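Monomethylamine corrinoid protein 1 (Methanosarcina barkeri, PDB 3EZX) carries methyl groups on a bound corrinoid cofactor between the proteins MtmB and MtbA during methanogenesis from monomethylamine. Local coordinates at residues 5-9 against 24-28; 162-166 against 180-184. One frame throughout, in Å; residues are numbered along the deposited sequence.

Contact 1 of 2, residues 5-9 against 24-28; sequences IFDKL and LCKEA
Residues 5-9 and 24-28 are both alpha-helical, each spanning little more than one turn, with Leu9 N bonded to Ile5 O (3.1 Å) and Ala28 N to Leu24 O (2.8 Å). The two short axes run antiparallel, at 165° between N-to-C directions (signed crossing -165°), and approach to 10.1 Å. The register is set by Ile5 opposite Ala28, CA to CA 6.3 Å, and Leu9 opposite Leu24, CA to CA 6.5 Å. Leu24, Ile5 and Leu9 bury the most surface. Leu24 (chi1 m, chi2 t) points its CA-to-CB bond at helix 3-14: its CD1 lies 3.6 Å from Lys8 O and its CD2 4.0 Å from Ile5 CD1, while its CB takes Leu9 CD2 at 3.5 Å. Ile5 (chi1 t, chi2 p) also points across, placing CG1 3.5 Å from Ala28 CB, consistent with the short Ile5-Ala28 CA separation. Leu9 starts sideways, but its m,t rotamer carries CD2 to 4.2 Å from Cys25 SG and CD1 to 4.3 Å from Ala28 CB. The pair forms an antiparallel helical hairpin within the N-terminal helical bundle of the corrinoid protein; Leu9, Cys25 and Ala28 also touch Ile38 of helix 35-55, and Cys25 reaches Ala74 and Leu78 of helix 61-82. On the outer margin Lys8 NZ and Glu27 OE2 stand 4.4 Å apart, beyond a salt bridge, and Glu27 OE2 lies 3.4 Å from Ile5 CD1. With no hydrogen bond joining the segments, the contact probably rests chiefly on apolar burial, with at most a modest electrostatic contribution at the exposed margin.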
loop_
_atom_site.group_PDB
_atom_site.type_symbol
_atom_site.label_atom_id
_atom_site.label_comp_id
_atom_site.label_asym_id
_atom_site.label_seq_id
_atom_site.Cartn_x
_atom_site.Cartn_y
_atom_site.Cartn_z
ATOM N N ILE A 5 -22.729 -9.383 -0.108
ATOM C CA ILE A 5 -21.627 -9.380 0.846
ATOM C C ILE A 5 -20.636 -8.246 0.585
ATOM O O ILE A 5 -19.898 -7.851 1.470
ATOM C CB ILE A 5 -20.914 -10.760 0.879
ATOM C CG1 ILE A 5 -19.959 -10.816 2.082
ATOM C CG2 ILE A 5 -20.198 -10.999 -0.417
ATOM C CD1 ILE A 5 -20.634 -10.467 3.413
ATOM N N PHE A 6 -20.624 -7.724 -0.635
ATOM C CA PHE A 6 -19.755 -6.596 -0.943
ATOM C C PHE A 6 -20.286 -5.358 -0.199
ATOM O O PHE A 6 -19.535 -4.637 0.468
ATOM C CB PHE A 6 -19.729 -6.312 -2.446
ATOM C CG PHE A 6 -18.886 -7.275 -3.230
ATOM C CD1 PHE A 6 -17.651 -7.684 -2.745
ATOM C CD2 PHE A 6 -19.303 -7.739 -4.470
ATOM C CE1 PHE A 6 -16.841 -8.539 -3.477
ATOM C CE2 PHE A 6 -18.502 -8.595 -5.214
ATOM C CZ PHE A 6 -17.262 -8.997 -4.714
ATOM N N ASP A 7 -21.589 -5.121 -0.315
ATOM C CA ASP A 7 -22.231 -3.996 0.344
ATOM C C ASP A 7 -22.038 -4.088 1.864
ATOM O O ASP A 7 -21.785 -3.079 2.527
ATOM C CB ASP A 7 -23.732 -3.962 0.010
ATOM C CG ASP A 7 -24.012 -3.883 -1.493
ATOM O OD1 ASP A 7 -23.379 -3.070 -2.195
ATOM O OD2 ASP A 7 -24.889 -4.635 -1.971
ATOM N N LYS A 8 -22.153 -5.296 2.413
ATOM C CA LYS A 8 -21.976 -5.500 3.847
ATOM C C LYS A 8 -20.553 -5.142 4.277
ATOM O O LYS A 8 -20.333 -4.556 5.344
ATOM C CB LYS A 8 -22.276 -6.953 4.221
ATOM C CG LYS A 8 -23.742 -7.335 4.168
ATOM C CD LYS A 8 -23.966 -8.714 4.767
ATOM C CE LYS A 8 -25.451 -9.043 4.835
ATOM N NZ LYS A 8 -25.711 -10.344 5.524
ATOM N N LEU A 9 -19.590 -5.514 3.443
ATOM C CA LEU A 9 -18.192 -5.216 3.705
ATOM C C LEU A 9 -18.009 -3.707 3.585
ATOM O O LEU A 9 -17.386 -3.070 4.434
ATOM C CB LEU A 9 -17.302 -5.945 2.694
ATOM C CG LEU A 9 -17.284 -7.468 2.849
ATOM C CD1 LEU A 9 -16.675 -8.126 1.623
ATOM C CD2 LEU A 9 -16.513 -7.832 4.111
ATOM N N LEU A 24 -17.188 -10.805 8.469
ATOM C CA LEU A 24 -17.693 -10.726 7.106
ATOM C C LEU A 24 -16.633 -11.142 6.096
ATOM O O LEU A 24 -16.935 -11.742 5.068
ATOM C CB LEU A 24 -18.158 -9.304 6.815
ATOM C CG LEU A 24 -19.320 -8.820 7.690
ATOM C CD1 LEU A 24 -19.584 -7.338 7.454
ATOM C CD2 LEU A 24 -20.546 -9.637 7.364
ATOM N N CYS A 25 -15.383 -10.822 6.394
ATOM C CA CYS A 25 -14.294 -11.188 5.508
ATOM C C CYS A 25 -14.223 -12.703 5.452
ATOM O O CYS A 25 -13.921 -13.284 4.412
ATOM C CB CYS A 25 -12.975 -10.621 6.025
ATOM S SG CYS A 25 -12.668 -8.921 5.545
ATOM N N LYS A 26 -14.513 -13.340 6.579
ATOM C CA LYS A 26 -14.494 -14.791 6.642
ATOM C C LYS A 26 -15.724 -15.339 5.929
ATOM O O LYS A 26 -15.639 -16.338 5.211
ATOM C CB LYS A 26 -14.481 -15.267 8.095
ATOM C CG LYS A 26 -13.214 -14.920 8.855
ATOM C CD LYS A 26 -13.300 -15.358 10.309
ATOM C CE LYS A 26 -12.044 -14.967 11.071
ATOM N NZ LYS A 26 -12.110 -15.354 12.506
ATOM N N GLU A 27 -16.863 -14.678 6.125
ATOM C CA GLU A 27 -18.112 -15.097 5.495
ATOM C C GLU A 27 -17.981 -15.082 3.984
ATOM O O GLU A 27 -18.341 -16.045 3.307
ATOM C CB GLU A 27 -19.264 -14.171 5.895
ATOM C CG GLU A 27 -20.600 -14.547 5.259
ATOM C CD GLU A 27 -21.698 -13.538 5.541
ATOM O OE1 GLU A 27 -21.892 -13.170 6.718
ATOM O OE2 GLU A 27 -22.374 -13.117 4.581
ATOM N N ALA A 28 -17.469 -13.977 3.461
ATOM C CA ALA A 28 -17.300 -13.828 2.030
ATOM C C ALA A 28 -16.256 -14.813 1.547
ATOM O O ALA A 28 -16.437 -15.480 0.525
ATOM C CB ALA A 28 -16.866 -12.407 1.707
#

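Contact 2 of 2, residues 162-166 against 180-184; sequences QKDLM and CMFGG
The corrinoid pocket of the C-terminal domain includes Met181, Phe182, Gly183 and Gly184, and residues 162-166 pack on the face of the strand from which Cys180 and Phe182 project. The helical turn has Met166 N to Gln162 O at 3.1 Å; residues 180-182 are extended. Helix and strand segments run antiparallel, at 174°, with axes 11.2 Å apart; Gln162 CA lies 8.0 Å from Phe182 CA, and Met166 CA 8.5 Å from Cys180 CA. Phe182 (chi1 m, chi2 98°) points toward the helix. Gln162 CB sits over one ring face in a CH-pi contact, 4.1 Å from the centroid and 21° off the normal; Gln162 NE2 comes within 3.0 Å of Phe182 CD2, while Gln162 OE1 is hydrogen-bonded to Trp191 NE1. In the Rossmann-like B12-binding fold, helix 161-171 lies in the beta-alpha-beta crossover from strand 147-152 to its parallel neighbour 179-183, hence the antiparallel angle; Met181 and Gly183 pair with Leu149 and Gly151. The ring edge receives Leu165 CD2, 3.6 Å from Phe182 CZ, and makes a Met-aromatic contact: Met166 SD is 5.1 Å from the centroid, 89° off the normal, and 3.8 Å from Phe182 CE1. Met166 (chi1 m, chi2 m) also brings SD to 3.6 Å from Cys180 SG. Gly184, in a loop or turn, takes phi/psi 143/-64, where a CB would jam against the preceding carbonyl O; its own O hydrogen-bonds to O7R of the bound 5-hydroxybenzimidazolylcobamide, and Met181 O is weakly bonded to its O5M.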
loop_
_atom_site.group_PDB
_atom_site.type_symbol
_atom_site.label_atom_id
_atom_site.label_comp_id
_atom_site.label_asym_id
_atom_site.label_seq_id
_atom_site.Cartn_x
_atom_site.Cartn_y
_atom_site.Cartn_z
ATOM N N GLN A 162 9.763 12.675 -0.806
ATOM C CA GLN A 162 10.180 11.639 -1.740
ATOM C C GLN A 162 11.169 12.251 -2.714
ATOM O O GLN A 162 12.030 11.563 -3.255
ATOM C CB GLN A 162 8.976 11.082 -2.498
ATOM C CG GLN A 162 7.889 10.545 -1.587
ATOM C CD GLN A 162 6.717 9.963 -2.348
ATOM O OE1 GLN A 162 6.214 10.566 -3.294
ATOM N NE2 GLN A 162 6.266 8.787 -1.927
ATOM N N LYS A 163 11.038 13.554 -2.934
ATOM C CA LYS A 163 11.941 14.251 -3.834
ATOM C C LYS A 163 13.329 14.131 -3.228
ATOM O O LYS A 163 14.263 13.649 -3.870
ATOM C CB LYS A 163 11.548 15.726 -3.961
ATOM C CG LYS A 163 12.375 16.491 -4.985
ATOM C CD LYS A 163 11.884 17.917 -5.171
ATOM C CE LYS A 163 12.713 18.649 -6.220
ATOM N NZ LYS A 163 12.223 20.036 -6.468
ATOM N N ASP A 164 13.445 14.566 -1.978
ATOM C CA ASP A 164 14.703 14.507 -1.250
ATOM C C ASP A 164 15.311 13.113 -1.363
ATOM O O ASP A 164 16.498 12.968 -1.642
ATOM C CB ASP A 164 14.473 14.864 0.222
ATOM C CG ASP A 164 15.705 14.635 1.086
ATOM O OD1 ASP A 164 16.108 13.464 1.265
ATOM O OD2 ASP A 164 16.272 15.626 1.588
ATOM N N LEU A 165 14.495 12.089 -1.147
ATOM C CA LEU A 165 14.976 10.717 -1.235
ATOM C C LEU A 165 15.669 10.498 -2.578
ATOM O O LEU A 165 16.839 10.109 -2.626
ATOM C CB LEU A 165 13.807 9.741 -1.064
ATOM C CG LEU A 165 14.053 8.233 -1.175
ATOM C CD1 LEU A 165 15.239 7.807 -0.316
ATOM C CD2 LEU A 165 12.785 7.498 -0.747
ATOM N N MET A 166 14.955 10.756 -3.670
ATOM C CA MET A 166 15.535 10.587 -4.996
ATOM C C MET A 166 16.819 11.400 -5.121
ATOM O O MET A 166 17.814 10.918 -5.666
ATOM C CB MET A 166 14.539 11.007 -6.082
ATOM C CG MET A 166 13.387 10.039 -6.254
ATOM S SD MET A 166 13.960 8.334 -6.435
ATOM C CE MET A 166 13.846 8.105 -8.196
ATOM N N CYS A 180 12.821 2.757 -8.793
ATOM C CA CYS A 180 11.994 3.408 -7.773
ATOM C C CYS A 180 10.519 3.584 -8.126
ATOM O O CYS A 180 10.184 4.202 -9.133
ATOM C CB CYS A 180 12.576 4.782 -7.433
ATOM S SG CYS A 180 14.198 4.729 -6.667
ATOM N N MET A 181 9.646 3.052 -7.274
ATOM C CA MET A 181 8.204 3.159 -7.470
ATOM C C MET A 181 7.561 3.769 -6.226
ATOM O O MET A 181 7.645 3.203 -5.134
ATOM C CB MET A 181 7.594 1.774 -7.756
ATOM C CG MET A 181 6.079 1.787 -8.000
ATOM S SD MET A 181 5.366 0.163 -8.425
ATOM C CE MET A 181 5.352 -0.631 -6.835
ATOM N N PHE A 182 6.937 4.932 -6.387
ATOM C CA PHE A 182 6.264 5.595 -5.276
ATOM C C PHE A 182 4.749 5.534 -5.479
ATOM O O PHE A 182 4.273 5.449 -6.607
ATOM C CB PHE A 182 6.711 7.059 -5.156
ATOM C CG PHE A 182 8.125 7.230 -4.674
ATOM C CD1 PHE A 182 9.164 7.449 -5.575
ATOM C CD2 PHE A 182 8.416 7.176 -3.315
ATOM C CE1 PHE A 182 10.473 7.607 -5.126
ATOM C CE2 PHE A 182 9.720 7.333 -2.855
ATOM C CZ PHE A 182 10.751 7.550 -3.762
ATOM N N GLY A 183 3.995 5.563 -4.384
ATOM C CA GLY A 183 2.544 5.515 -4.481
ATOM C C GLY A 183 1.871 6.175 -3.291
ATOM O O GLY A 183 2.532 6.827 -2.483
ATOM N N GLY A 184 0.558 6.021 -3.174
ATOM C CA GLY A 184 -0.136 6.621 -2.049
ATOM C C GLY A 184 -1.511 7.183 -2.357
ATOM O O GLY A 184 -2.519 6.707 -1.830
#

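From the N terminus, helix 3-14 leads through a short connection into helix 20-30, and contact 1 closes that hairpin across the 14 residues between its segments. The chain then completes the helical bundle with helices 35-55 and 61-82 before entering the parallel sheet. Contact 2 closes much later, spanning 13 residues as the crossover through helix 161-171 returns to the sheet at strand 179-183. The two loops therefore follow in series, neither nesting nor crossing. Their centres lie 34 Å apart on opposite sides of the chain's centre, with nearest atoms about 19 Å apart: contact 1 ties helices within the bundle, contact 2 joins helix to sheet beside the cofactor.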